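Local coordinates for thioredoxin-like fold domain-containing protein (PDB 1Z6M), which is of unknown function but has a thioredoxin-like fold with a CxxC-type pattern, and may act on thiols or disulfides, at residues K67-E72 / Q148-I153; I32-V37 / S136-E141; Y158-S163 / E167-Y172. One frame throughout, in Å; residues are numbered along the deposited sequence. Where two conformers were deposited one is given.

How the interactions relate
All three contacts belong to one thioredoxin-like fold and meet at its five-stranded sheet. The segments of interactions 2 and 1 alternate along the chain (32-37, 67-72, 136-141, 148-153); 158-163 and 167-172 of interaction 3 follow as the C-terminal hairpin strand and helix. Interactions 1 and 2 lie side by side, centres about 5 Å apart, joined by the K67-E141 salt bridge. The centre of interaction 3 lies about 17 Å from that of interaction 1 and about 19 Å from that of interaction 2, yet I153 pairs with F160 through the backbone. Interaction 1 probably holds the cis-proline loop beside the CxxC pattern, while interactions 2 and 3 pack helices 132-145 and 166-173 on opposite sheet faces.

Interaction 1: residues K67-E72 / Q148-I153; sequences KLFDKE and QFVPTI
F69 and V150 make the close-packed end of this contact. CD2 of the F69 ring comes within 3.7 Å of CG1 of V150, the two side chains meeting at a slant. The ring is sent across the gap by a first torsion that sets CG opposite the backbone N (chi1 -169°), and behind it V138 and A142 of helix 132-145 fill in. K71 closes over the same phenyl group: bent at both chi2 and chi3, its chain folds back so that CD sits 3.5 Å above the ring, over its centre. The curl carries the ammonium to the other segment, where NZ donates to the carbonyl O of Q148 at 2.7 Å. The bond is not straight on: the angle at the oxygen is 143° and the donor is tilted 25° from the carbonyl plane. Residues 148-151 form the loop leading into strand 152-155, and the peptide between V150 and P151 is cis, as in the cis-proline loop of the thioredoxin fold. In thioredoxins that loop lies beside the CxxC, and here V150 and P151 both touch C42, one cysteine of the CxxC pattern at the start of helix 40-58. T152 braces the turn from within, its OG1 bonded to the F149 carbonyl O at 2.7 Å from above the carbonyl plane. On the solvent side the fit is looser. Q148 offers the lysine its backbone oxygen while its CB is directed away from 67-72, and F149, also exposed, likewise starts away from 67-72, with CB of Q148 over one face of its ring, 3.8 Å above the plane.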
ATOM      1  N   LYS A  67       2.330  -2.881  -1.929  1.00 10.20           N
ATOM      2  CA  LYS A  67       1.858  -3.237  -3.259  1.00  9.87           C
ATOM      3  C   LYS A  67       0.775  -2.262  -3.668  1.00  9.69           C
ATOM      4  O   LYS A  67      -0.343  -2.318  -3.150  1.00 10.33           O
ATOM      5  CB  LYS A  67       1.363  -4.685  -3.261  1.00 10.97           C
ATOM      6  CG  LYS A  67       2.510  -5.652  -2.925  1.00 12.91           C
ATOM      7  CD  LYS A  67       2.056  -7.088  -2.830  1.00 14.34           C
ATOM      8  CE  LYS A  67       3.176  -8.009  -2.357  1.00 12.72           C
ATOM      9  NZ  LYS A  67       4.129  -8.419  -3.454  1.00 11.40           N
ATOM     10  N   LEU A  68       1.126  -1.366  -4.584  1.00  9.90           N
ATOM     11  CA  LEU A  68       0.200  -0.318  -5.027  1.00  9.82           C
ATOM     12  C   LEU A  68      -0.710  -0.906  -6.090  1.00 10.25           C
ATOM     13  O   LEU A  68      -0.285  -1.182  -7.216  1.00 10.91           O
ATOM     14  CB  LEU A  68       0.966   0.915  -5.509  1.00 10.60           C
ATOM     15  CG  LEU A  68       1.861   1.542  -4.429  1.00 10.61           C
ATOM     16  CD1 LEU A  68       2.562   2.757  -5.001  1.00 12.21           C
ATOM     17  CD2 LEU A  68       1.096   1.925  -3.177  1.00 12.05           C
ATOM     18  N   PHE A  69      -1.953  -1.143  -5.676  1.00  9.97           N
ATOM     19  CA  PHE A  69      -2.939  -1.905  -6.437  1.00 10.28           C
ATOM     20  C   PHE A  69      -3.794  -0.912  -7.226  1.00 10.85           C
ATOM     21  O   PHE A  69      -4.649  -0.207  -6.652  1.00 10.71           O
ATOM     22  CB  PHE A  69      -3.773  -2.684  -5.403  1.00 10.70           C
ATOM     23  CG  PHE A  69      -4.703  -3.753  -5.949  1.00 10.56           C
ATOM     24  CD1 PHE A  69      -4.873  -3.999  -7.311  1.00 11.67           C
ATOM     25  CD2 PHE A  69      -5.461  -4.496  -5.043  1.00 11.45           C
ATOM     26  CE1 PHE A  69      -5.775  -4.993  -7.739  1.00 12.29           C
ATOM     27  CE2 PHE A  69      -6.343  -5.470  -5.466  1.00 12.05           C
ATOM     28  CZ  PHE A  69      -6.509  -5.716  -6.819  1.00 12.32           C
ATOM     29  N   ASP A  70      -3.548  -0.824  -8.541  1.00 11.30           N
ATOM     30  CA  ASP A  70      -4.432  -0.002  -9.403  1.00 11.56           C
ATOM     31  C   ASP A  70      -5.789  -0.683  -9.500  1.00 12.68           C
ATOM     32  O   ASP A  70      -5.864  -1.890  -9.774  1.00 13.77           O
ATOM     33  CB  ASP A  70      -3.909   0.265 -10.830  1.00 14.49           C
ATOM     34  CG  ASP A  70      -2.569   1.009 -10.866  1.00 11.42           C
ATOM     35  OD1 ASP A  70      -1.956   1.326  -9.803  1.00 11.80           O
ATOM     36  OD2 ASP A  70      -2.144   1.324 -12.009  1.00 12.97           O
ATOM     37  N   LYS A  71      -6.857   0.087  -9.306  1.00 13.69           N
ATOM     38  CA  LYS A  71      -8.193  -0.479  -9.178  1.00 14.69           C
ATOM     39  C   LYS A  71      -9.128   0.116 -10.209  1.00 15.21           C
ATOM     40  O   LYS A  71      -8.861   1.183 -10.751  1.00 15.25           O
ATOM     41  CB  LYS A  71      -8.749  -0.208  -7.776  1.00 14.96           C
ATOM     42  CG  LYS A  71      -8.027  -0.915  -6.640  1.00 17.14           C
ATOM     43  CD  LYS A  71      -8.217  -2.428  -6.660  1.00 19.05           C
ATOM     44  CE  LYS A  71      -9.626  -2.853  -6.312  1.00 20.74           C
ATOM     45  NZ  LYS A  71      -9.857  -4.236  -6.787  1.00 21.53           N
ATOM     46  N   GLU A  72     -10.249  -0.567 -10.436  1.00 15.86           N
ATOM     47  CA  GLU A  72     -11.214  -0.219 -11.478  1.00 17.26           C
ATOM     48  C   GLU A  72     -12.227   0.840 -11.056  1.00 17.27           C
ATOM     49  O   GLU A  72     -12.720   1.612 -11.897  1.00 17.74           O
ATOM     50  CB  GLU A  72     -11.961  -1.478 -11.937  1.00 16.76           C
ATOM     51  CG  GLU A  72     -11.069  -2.489 -12.641  1.00 20.35           C
ATOM     52  CD  GLU A  72     -10.618  -2.015 -14.012  1.00 22.13           C
ATOM     53  OE1 GLU A  72     -11.453  -1.987 -14.938  1.00 25.80           O
ATOM     54  OE2 GLU A  72      -9.430  -1.679 -14.170  1.00 25.16           O
ATOM     55  N   GLN A 148      -9.515  -8.749  -3.562  1.00 12.13           N
ATOM     56  CA  GLN A 148     -10.234  -7.770  -4.371  1.00 13.53           C
ATOM     57  C   GLN A 148     -10.265  -6.390  -3.753  1.00 12.83           C
ATOM     58  O   GLN A 148     -10.493  -5.411  -4.446  1.00 15.36           O
ATOM     59  CB  GLN A 148     -11.690  -8.196  -4.538  1.00 15.01           C
ATOM     60  CG  GLN A 148     -11.923  -9.460  -5.324  1.00 19.66           C
ATOM     61  CD  GLN A 148     -13.362  -9.914  -5.190  1.00 24.82           C
ATOM     62  OE1 GLN A 148     -13.642 -10.978  -4.640  1.00 29.33           O
ATOM     63  NE2 GLN A 148     -14.286  -9.082  -5.648  1.00 27.31           N
ATOM     64  N   PHE A 149     -10.087  -6.311  -2.443  1.00 11.97           N
ATOM     65  CA  PHE A 149     -10.322  -5.067  -1.726  1.00 12.18           C
ATOM     66  C   PHE A 149      -9.058  -4.504  -1.116  1.00 11.79           C
ATOM     67  O   PHE A 149      -8.076  -5.229  -0.884  1.00 12.60           O
ATOM     68  CB  PHE A 149     -11.383  -5.283  -0.642  1.00 12.07           C
ATOM     69  CG  PHE A 149     -12.621  -5.941  -1.147  1.00 13.03           C
ATOM     70  CD1 PHE A 149     -12.831  -7.295  -0.931  1.00 14.35           C
ATOM     71  CD2 PHE A 149     -13.545  -5.226  -1.890  1.00 14.49           C
ATOM     72  CE1 PHE A 149     -13.960  -7.922  -1.425  1.00 15.24           C
ATOM     73  CE2 PHE A 149     -14.692  -5.851  -2.383  1.00 15.95           C
ATOM     74  CZ  PHE A 149     -14.886  -7.197  -2.151  1.00 14.58           C
ATOM     75  N   VAL A 150      -9.083  -3.205  -0.865  1.00 11.35           N
ATOM     76  CA  VAL A 150      -7.997  -2.552  -0.160  1.00 10.87           C
ATOM     77  C   VAL A 150      -8.551  -1.831   1.074  1.00 10.67           C
ATOM     78  O   VAL A 150      -9.730  -1.474   1.111  1.00 11.15           O
ATOM     79  CB  VAL A 150      -7.216  -1.562  -1.070  1.00 10.55           C
ATOM     80  CG1 VAL A 150      -6.482  -2.322  -2.192  1.00 11.31           C
ATOM     81  CG2 VAL A 150      -8.134  -0.475  -1.629  1.00 11.20           C
ATOM     82  N   PRO A 151      -7.722  -1.653   2.110  1.00 10.06           N
ATOM     83  CA  PRO A 151      -6.410  -2.257   2.267  1.00 10.27           C
ATOM     84  C   PRO A 151      -6.540  -3.730   2.654  1.00 10.42           C
ATOM     85  O   PRO A 151      -7.443  -4.094   3.413  1.00 11.89           O
ATOM     86  CB  PRO A 151      -5.801  -1.456   3.433  1.00 10.14           C
ATOM     87  CG  PRO A 151      -6.980  -1.066   4.252  1.00 10.37           C
ATOM     88  CD  PRO A 151      -8.093  -0.834   3.283  1.00 10.20           C
ATOM     89  N   THR A 152      -5.670  -4.577   2.108  1.00 10.15           N
ATOM     90  CA  THR A 152      -5.514  -5.940   2.596  1.00 10.38           C
ATOM     91  C   THR A 152      -4.089  -6.080   3.080  1.00  9.69           C
ATOM     92  O   THR A 152      -3.149  -5.907   2.295  1.00  9.95           O
ATOM     93  CB  THR A 152      -5.831  -6.981   1.500  1.00 10.34           C
ATOM     94  OG1 THR A 152      -7.206  -6.859   1.134  1.00 11.03           O
ATOM     95  CG2 THR A 152      -5.614  -8.392   1.998  1.00 11.23           C
ATOM     96  N   ILE A 153      -3.932  -6.343   4.379  1.00 10.69           N
ATOM     97  CA  ILE A 153      -2.621  -6.464   4.995  1.00 10.72           C
ATOM     98  C   ILE A 153      -2.435  -7.907   5.403  1.00 10.86           C
ATOM     99  O   ILE A 153      -3.355  -8.504   5.972  1.00 10.44           O
ATOM    100  CB  ILE A 153      -2.444  -5.534   6.241  1.00 11.46           C
ATOM    101  CG1 ILE A 153      -3.038  -4.126   6.014  1.00 12.15           C
ATOM    102  CG2 ILE A 153      -0.959  -5.495   6.685  1.00 11.71           C
ATOM    103  CD1 ILE A 153      -2.447  -3.331   4.877  1.00 13.14           C
TER

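Interaction 2: residues I32-V37 / S136-E141; sequences IEFINV and SAVIAE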
ATOM      1  N   ILE A  32       2.925  -7.568   4.160  1.00 11.55           N
ATOM      2  CA  ILE A  32       2.491  -7.303   2.789  1.00 11.31           C
ATOM      3  C   ILE A  32       1.248  -6.423   2.817  1.00 11.33           C
ATOM      4  O   ILE A  32       0.278  -6.740   3.500  1.00 11.25           O
ATOM      5  CB  ILE A  32       2.229  -8.637   2.047  1.00 11.93           C
ATOM      6  CG1 ILE A  32       3.563  -9.372   1.798  1.00 13.29           C
ATOM      7  CG2 ILE A  32       1.497  -8.403   0.727  1.00 13.97           C
ATOM      8  CD1 ILE A  32       3.419 -10.854   1.519  1.00 17.03           C
ATOM      9  N   GLU A  33       1.284  -5.313   2.084  1.00 10.65           N
ATOM     10  CA  GLU A  33       0.208  -4.324   2.143  1.00 10.66           C
ATOM     11  C   GLU A  33      -0.298  -4.012   0.749  1.00  9.84           C
ATOM     12  O   GLU A  33       0.391  -3.340  -0.030  1.00 10.98           O
ATOM     13  CB  GLU A  33       0.699  -3.022   2.806  1.00 11.11           C
ATOM     14  CG  GLU A  33       1.378  -3.275   4.135  1.00 11.34           C
ATOM     15  CD  GLU A  33       1.988  -2.058   4.790  1.00 12.10           C
ATOM     16  OE1 GLU A  33       1.436  -0.929   4.709  1.00 13.03           O
ATOM     17  OE2 GLU A  33       3.030  -2.256   5.435  1.00 15.07           O
ATOM     18  N   PHE A  34      -1.506  -4.471   0.439  1.00  9.74           N
ATOM     19  CA  PHE A  34      -2.176  -4.094  -0.806  1.00  9.51           C
ATOM     20  C   PHE A  34      -2.997  -2.847  -0.523  1.00  9.80           C
ATOM     21  O   PHE A  34      -3.924  -2.872   0.290  1.00  9.98           O
ATOM     22  CB  PHE A  34      -3.100  -5.217  -1.301  1.00  9.95           C
ATOM     23  CG  PHE A  34      -2.377  -6.405  -1.870  1.00 10.74           C
ATOM     24  CD1 PHE A  34      -1.896  -7.418  -1.035  1.00 11.81           C
ATOM     25  CD2 PHE A  34      -2.163  -6.512  -3.246  1.00 11.03           C
ATOM     26  CE1 PHE A  34      -1.238  -8.529  -1.563  1.00 12.64           C
ATOM     27  CE2 PHE A  34      -1.502  -7.604  -3.775  1.00 11.56           C
ATOM     28  CZ  PHE A  34      -1.034  -8.608  -2.942  1.00 12.14           C
ATOM     29  N   ILE A  35      -2.637  -1.751  -1.178  1.00 10.01           N
ATOM     30  CA  ILE A  35      -3.284  -0.478  -0.919  1.00 10.79           C
ATOM     31  C   ILE A  35      -3.512   0.284  -2.224  1.00 10.52           C
ATOM     32  O   ILE A  35      -2.874   0.023  -3.252  1.00 10.45           O
ATOM     33  CB  ILE A  35      -2.484   0.431   0.061  1.00 12.07           C
ATOM     34  CG1 ILE A  35      -1.125   0.789  -0.517  1.00 12.38           C
ATOM     35  CG2 ILE A  35      -2.365  -0.199   1.477  1.00 12.95           C
ATOM     36  CD1 ILE A  35      -0.450   1.934   0.242  1.00 14.39           C
ATOM     37  N   ASN A  36      -4.435   1.235  -2.173  1.00  9.19           N
ATOM     38  CA  ASN A  36      -4.571   2.220  -3.236  1.00  9.61           C
ATOM     39  C   ASN A  36      -4.551   3.578  -2.544  1.00  9.53           C
ATOM     40  O   ASN A  36      -5.264   3.793  -1.561  1.00 10.32           O
ATOM     41  CB  ASN A  36      -5.867   1.990  -4.030  1.00 10.04           C
ATOM     42  CG  ASN A  36      -6.058   2.999  -5.150  1.00 10.25           C
ATOM     43  OD1 ASN A  36      -6.223   4.185  -4.894  1.00 10.34           O
ATOM     44  ND2 ASN A  36      -6.044   2.525  -6.399  1.00  9.96           N
ATOM     45  N   VAL A  37      -3.710   4.484  -3.022  1.00  9.67           N
ATOM     46  CA  VAL A  37      -3.460   5.729  -2.290  0.50  9.63           C
ATOM     47  C   VAL A  37      -4.609   6.713  -2.294  1.00  9.84           C
ATOM     48  O   VAL A  37      -4.574   7.687  -1.550  1.00 10.29           O
ATOM     49  CB  VAL A  37      -2.153   6.462  -2.698  0.50 10.07           C
ATOM     50  CG1 VAL A  37      -0.942   5.615  -2.391  0.50 11.11           C
ATOM     51  CG2 VAL A  37      -2.195   6.947  -4.159  0.50  6.81           C
ATOM     52  N   SER A 136       1.077  -4.440 -13.447  1.00 12.00           N
ATOM     53  CA  SER A 136       0.406  -5.671 -13.840  0.50 12.83           C
ATOM     54  C   SER A 136       0.709  -6.794 -12.843  1.00 12.00           C
ATOM     55  O   SER A 136      -0.158  -7.612 -12.531  1.00 11.64           O
ATOM     56  CB  SER A 136       0.831  -6.056 -15.261  0.50 13.13           C
ATOM     57  OG  SER A 136       0.663  -7.433 -15.521  0.50 17.46           O
ATOM     58  N   ALA A 137       1.944  -6.821 -12.336  1.00 11.37           N
ATOM     59  CA  ALA A 137       2.344  -7.872 -11.401  1.00 11.92           C
ATOM     60  C   ALA A 137       1.524  -7.786 -10.117  1.00 11.36           C
ATOM     61  O   ALA A 137       1.081  -8.804  -9.592  1.00 11.55           O
ATOM     62  CB  ALA A 137       3.830  -7.809 -11.090  1.00 12.00           C
ATOM     63  N   VAL A 138       1.288  -6.571  -9.620  1.00 11.44           N
ATOM     64  CA  VAL A 138       0.456  -6.419  -8.424  1.00 11.06           C
ATOM     65  C   VAL A 138      -0.982  -6.862  -8.687  1.00 11.44           C
ATOM     66  O   VAL A 138      -1.585  -7.560  -7.873  1.00 11.44           O
ATOM     67  CB  VAL A 138       0.509  -4.986  -7.880  1.00 11.16           C
ATOM     68  CG1 VAL A 138      -0.511  -4.788  -6.782  1.00 12.20           C
ATOM     69  CG2 VAL A 138       1.905  -4.686  -7.358  1.00 12.14           C
ATOM     70  N   ILE A 139      -1.543  -6.455  -9.822  1.00 11.64           N
ATOM     71  CA  ILE A 139      -2.898  -6.887 -10.160  1.00 12.01           C
ATOM     72  C   ILE A 139      -2.981  -8.423 -10.270  1.00 11.63           C
ATOM     73  O   ILE A 139      -3.911  -9.046  -9.744  1.00 11.41           O
ATOM     74  CB  ILE A 139      -3.376  -6.225 -11.459  1.00 11.71           C
ATOM     75  CG1 ILE A 139      -3.563  -4.722 -11.240  1.00 12.53           C
ATOM     76  CG2 ILE A 139      -4.659  -6.886 -11.979  1.00 12.56           C
ATOM     77  CD1 ILE A 139      -3.674  -3.931 -12.516  1.00 12.89           C
ATOM     78  N   ALA A 140      -1.994  -9.026 -10.934  1.00 11.82           N
ATOM     79  CA  ALA A 140      -1.948 -10.480 -11.110  1.00 11.50           C
ATOM     80  C   ALA A 140      -1.794 -11.207  -9.779  1.00 11.64           C
ATOM     81  O   ALA A 140      -2.416 -12.237  -9.559  1.00 12.26           O
ATOM     82  CB  ALA A 140      -0.815 -10.855 -12.057  1.00 11.86           C
ATOM     83  N   GLU A 141      -0.976 -10.657  -8.884  1.00 11.67           N
ATOM     84  CA  GLU A 141      -0.757 -11.244  -7.561  1.00 11.48           C
ATOM     85  C   GLU A 141      -2.030 -11.164  -6.720  1.00 11.23           C
ATOM     86  O   GLU A 141      -2.437 -12.147  -6.103  1.00 11.07           O
ATOM     87  CB  GLU A 141       0.407 -10.539  -6.869  1.00 12.11           C
ATOM     88  CG  GLU A 141       0.775 -11.115  -5.529  1.00 11.95           C
ATOM     89  CD  GLU A 141       1.865 -10.339  -4.809  1.00 11.16           C
ATOM     90  OE1 GLU A 141       2.564  -9.512  -5.446  1.00 12.53           O
ATOM     91  OE2 GLU A 141       2.051 -10.587  -3.598  1.00 12.14           O
TER
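F34, on the central strand 29-35 of the thioredoxin-like sheet, meets V138 and E141 of helix 132-145, the helix that packs on this face of the sheet. The apolar part is light. CE2 of F34 approaches CG1 of V138 at 4.2 Å, and V14 and I147 also touch the phenyl group, so the ring is buried among several parts of the chain. The ring's contacts with oxygen come next. The carbonyl O of V138 lies at the ring edge, near its plane, 4.1 Å from CE2 of F34, at most a weak electrostatic contact with the ring's slightly positive rim. E141 reaches in from one helical turn further on. With CG opposite the backbone N (chi1 -177°) and the chain extended, its carboxylate passes the end of the ring, the two planes 78° apart. The polar bonds of E141 go to other residues: a salt bridge from OE1 to K67 NZ and a hydrogen bond to OE2 from the backbone N of N15, so both oxygens of this buried carboxylate are satisfied. That same OE2 of E141 stands 3.7 Å from CZ of F34.

Interaction 3: residues Y158-S163 / E167-Y172; sequences YIFDES and EELRGY
Over one face of the F160 ring lies the ring of Y172 in an offset stack, centroids 4.7 Å apart and planes only 14° from parallel, with CD2 of Y172 displaced toward the phenyl rim. Y172 gives its CD2 and CE2 flank to F160 and its CD1 and CE1 flank to Y158, whose ring lies obliquely at 35°; CD2 of Y158 comes 3.6 Å from CE1 of Y172. These three rings form an aromatic cluster in the C-terminal beta-beta-alpha unit of the thioredoxin fold, where helix 166-173 runs back nearly antiparallel to the edge strand 158-160. The first torsion of F160, 53°, tucks CG between backbone N and carbonyl carbon and so lays the ring along Y172. At the far end of that ring, CD1 of L169 meets CZ of F160 at 3.7 Å, the side chains crossing at about a right angle, while L169 also packs on W45 and L52 of helix 40-58.

The turn after the strand is shaped by D161. Its OD1 takes the backbone N of S163 at 2.9 Å, which makes an Asx turn, and receives the hydroxyl OG of S163 on its syn lone pair. At the solvent-facing rim, one water bridges the segments, donating to S163 O at 2.8 Å and to E168 OE1 at 2.7 Å.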
ATOM      1  N   TYR A 158      -2.017 -14.389   8.699  1.00 12.80           N
ATOM      2  CA  TYR A 158      -2.895 -13.372   9.274  1.00 13.39           C
ATOM      3  C   TYR A 158      -3.261 -12.315   8.242  1.00 12.30           C
ATOM      4  O   TYR A 158      -2.378 -11.698   7.639  1.00 13.62           O
ATOM      5  CB  TYR A 158      -2.227 -12.747  10.502  1.00 14.52           C
ATOM      6  CG  TYR A 158      -1.945 -13.782  11.555  1.00 16.35           C
ATOM      7  CD1 TYR A 158      -0.666 -14.306  11.717  1.00 17.25           C
ATOM      8  CD2 TYR A 158      -2.973 -14.277  12.357  1.00 18.31           C
ATOM      9  CE1 TYR A 158      -0.407 -15.283  12.679  1.00 19.53           C
ATOM     10  CE2 TYR A 158      -2.728 -15.250  13.319  1.00 19.49           C
ATOM     11  CZ  TYR A 158      -1.441 -15.750  13.472  1.00 19.17           C
ATOM     12  OH  TYR A 158      -1.171 -16.720  14.414  1.00 20.61           O
ATOM     13  N   ILE A 159      -4.561 -12.132   8.020  1.00 12.34           N
ATOM     14  CA  ILE A 159      -5.081 -11.237   6.997  1.00 12.48           C
ATOM     15  C   ILE A 159      -5.990 -10.234   7.701  1.00 12.09           C
ATOM     16  O   ILE A 159      -6.923 -10.621   8.406  1.00 13.41           O
ATOM     17  CB  ILE A 159      -5.911 -12.028   5.962  1.00 12.77           C
ATOM     18  CG1 ILE A 159      -5.082 -13.142   5.312  1.00 12.99           C
ATOM     19  CG2 ILE A 159      -6.479 -11.099   4.899  1.00 13.58           C
ATOM     20  CD1 ILE A 159      -5.931 -14.239   4.665  1.00 14.77           C
ATOM     21  N   PHE A 160      -5.705  -8.946   7.549  1.00 11.59           N
ATOM     22  CA  PHE A 160      -6.460  -7.936   8.272  1.00 11.46           C
ATOM     23  C   PHE A 160      -6.537  -6.661   7.445  1.00 10.95           C
ATOM     24  O   PHE A 160      -6.031  -6.611   6.326  1.00 10.47           O
ATOM     25  CB  PHE A 160      -5.874  -7.703   9.680  1.00 12.09           C
ATOM     26  CG  PHE A 160      -4.403  -7.391   9.687  1.00 11.30           C
ATOM     27  CD1 PHE A 160      -3.968  -6.068   9.712  1.00 12.22           C
ATOM     28  CD2 PHE A 160      -3.455  -8.417   9.692  1.00 12.28           C
ATOM     29  CE1 PHE A 160      -2.607  -5.765   9.736  1.00 11.73           C
ATOM     30  CE2 PHE A 160      -2.104  -8.129   9.709  1.00 13.05           C
ATOM     31  CZ  PHE A 160      -1.673  -6.804   9.741  1.00 11.97           C
ATOM     32  N   ASP A 161      -7.182  -5.633   7.983  1.00 10.83           N
ATOM     33  CA  ASP A 161      -7.355  -4.378   7.250  1.00 10.15           C
ATOM     34  C   ASP A 161      -7.319  -3.213   8.225  1.00 10.12           C
ATOM     35  O   ASP A 161      -6.812  -3.346   9.338  1.00 10.56           O
ATOM     36  CB  ASP A 161      -8.664  -4.409   6.439  1.00 10.35           C
ATOM     37  CG  ASP A 161      -9.903  -4.566   7.313  1.00  9.71           C
ATOM     38  OD1 ASP A 161      -9.809  -4.347   8.529  1.00 11.10           O
ATOM     39  OD2 ASP A 161     -10.979  -4.874   6.763  1.00 10.89           O
ATOM     40  N   GLU A 162      -7.865  -2.075   7.817  1.00  9.87           N
ATOM     41  CA  GLU A 162      -7.820  -0.855   8.624  1.00 10.59           C
ATOM     42  C   GLU A 162      -8.529  -0.984   9.970  1.00 10.96           C
ATOM     43  O   GLU A 162      -8.299  -0.165  10.863  1.00 11.26           O
ATOM     44  CB  GLU A 162      -8.399   0.333   7.850  1.00 10.69           C
ATOM     45  CG  GLU A 162      -9.942   0.372   7.717  1.00 10.95           C
ATOM     46  CD  GLU A 162     -10.548  -0.722   6.839  1.00  9.87           C
ATOM     47  OE1 GLU A 162      -9.835  -1.345   6.014  1.00 10.18           O
ATOM     48  OE2 GLU A 162     -11.773  -0.943   6.980  1.00 11.39           O
ATOM     49  N   SER A 163      -9.390  -1.990  10.124  1.00 10.16           N
ATOM     50  CA  SER A 163     -10.086  -2.185  11.395  1.00 11.22           C
ATOM     51  C   SER A 163      -9.164  -2.709  12.492  1.00 11.79           C
ATOM     52  O   SER A 163      -9.532  -2.663  13.659  1.00 12.43           O
ATOM     53  CB  SER A 163     -11.300  -3.095  11.241  1.00 11.06           C
ATOM     54  OG  SER A 163     -10.918  -4.430  10.966  1.00 11.33           O
ATOM     55  N   GLU A 167      -2.921  -2.841  19.253  1.00 16.49           N
ATOM     56  CA  GLU A 167      -2.642  -4.031  20.046  0.50 17.09           C
ATOM     57  C   GLU A 167      -2.690  -5.312  19.231  1.00 16.78           C
ATOM     58  O   GLU A 167      -1.841  -6.170  19.364  1.00 16.54           O
ATOM     59  CB  GLU A 167      -3.582  -4.148  21.252  0.50 17.47           C
ATOM     60  CG  GLU A 167      -3.197  -5.310  22.169  0.50 20.10           C
ATOM     61  CD  GLU A 167      -4.291  -5.757  23.120  0.50 23.30           C
ATOM     62  OE1 GLU A 167      -5.468  -5.821  22.723  0.50 24.75           O
ATOM     63  OE2 GLU A 167      -3.958  -6.072  24.274  0.50 25.04           O
ATOM     64  N   GLU A 168      -3.695  -5.420  18.377  1.00 15.88           N
ATOM     65  CA  GLU A 168      -3.797  -6.584  17.495  1.00 15.58           C
ATOM     66  C   GLU A 168      -2.612  -6.628  16.541  1.00 15.16           C
ATOM     67  O   GLU A 168      -2.041  -7.696  16.304  1.00 15.27           O
ATOM     68  CB  GLU A 168      -5.102  -6.555  16.705  1.00 15.48           C
ATOM     69  CG  GLU A 168      -6.319  -6.903  17.543  1.00 16.28           C
ATOM     70  CD  GLU A 168      -7.640  -6.606  16.849  1.00 18.13           C
ATOM     71  OE1 GLU A 168      -7.654  -6.007  15.750  1.00 18.07           O
ATOM     72  OE2 GLU A 168      -8.687  -6.973  17.418  1.00 20.56           O
ATOM     73  N   LEU A 169      -2.223  -5.466  16.023  1.00 14.75           N
ATOM     74  CA  LEU A 169      -1.107  -5.389  15.075  1.00 14.87           C
ATOM     75  C   LEU A 169       0.200  -5.830  15.745  1.00 14.64           C
ATOM     76  O   LEU A 169       0.958  -6.618  15.184  1.00 14.03           O
ATOM     77  CB  LEU A 169      -1.000  -3.981  14.497  1.00 14.27           C
ATOM     78  CG  LEU A 169       0.093  -3.728  13.459  1.00 14.42           C
ATOM     79  CD1 LEU A 169       0.039  -4.727  12.303  1.00 14.81           C
ATOM     80  CD2 LEU A 169      -0.034  -2.289  12.952  1.00 15.19           C
ATOM     81  N   ARG A 170       0.466  -5.314  16.936  1.00 14.48           N
ATOM     82  CA  ARG A 170       1.575  -5.814  17.743  0.50 15.60           C
ATOM     83  C   ARG A 170       1.520  -7.327  17.880  1.00 15.40           C
ATOM     84  O   ARG A 170       2.515  -7.991  17.701  1.00 15.64           O
ATOM     85  CB  ARG A 170       1.511  -5.227  19.147  0.50 15.82           C
ATOM     86  CG  ARG A 170       1.943  -3.821  19.286  0.50 17.47           C
ATOM     87  CD  ARG A 170       2.081  -3.427  20.775  0.50 19.69           C
ATOM     88  NE  ARG A 170       0.876  -2.796  21.281  0.50 22.15           N
ATOM     89  CZ  ARG A 170       0.073  -3.272  22.233  0.50 23.88           C
ATOM     90  NH1 ARG A 170       0.301  -4.430  22.834  0.50 24.54           N
ATOM     91  NH2 ARG A 170      -0.992  -2.571  22.569  0.50 23.30           N
ATOM     92  N   GLY A 171       0.338  -7.850  18.186  1.00 15.48           N
ATOM     93  CA  GLY A 171       0.143  -9.292  18.334  1.00 16.25           C
ATOM     94  C   GLY A 171       0.567 -10.036  17.075  1.00 16.72           C
ATOM     95  O   GLY A 171       1.297 -11.018  17.156  1.00 17.75           O
ATOM     96  N   TYR A 172       0.117  -9.563  15.910  1.00 16.77           N
ATOM     97  CA  TYR A 172       0.465 -10.231  14.646  1.00 17.46           C
ATOM     98  C   TYR A 172       1.964 -10.165  14.353  1.00 17.71           C
ATOM     99  O   TYR A 172       2.545 -11.115  13.839  1.00 17.90           O
ATOM    100  CB  TYR A 172      -0.286  -9.628  13.460  1.00 17.80           C
ATOM    101  CG  TYR A 172      -1.788  -9.759  13.482  1.00 18.40           C
ATOM    102  CD1 TYR A 172      -2.413 -10.981  13.757  1.00 20.16           C
ATOM    103  CD2 TYR A 172      -2.591  -8.661  13.191  1.00 19.39           C
ATOM    104  CE1 TYR A 172      -3.809 -11.085  13.758  1.00 20.41           C
ATOM    105  CE2 TYR A 172      -3.972  -8.759  13.183  1.00 20.80           C
ATOM    106  CZ  TYR A 172      -4.577  -9.965  13.469  1.00 19.88           C
ATOM    107  OH  TYR A 172      -5.953 -10.049  13.457  1.00 22.23           O
TER
HETATM  108  O   HOH W   1     -10.055  -5.154  14.867  1.00 24.53           O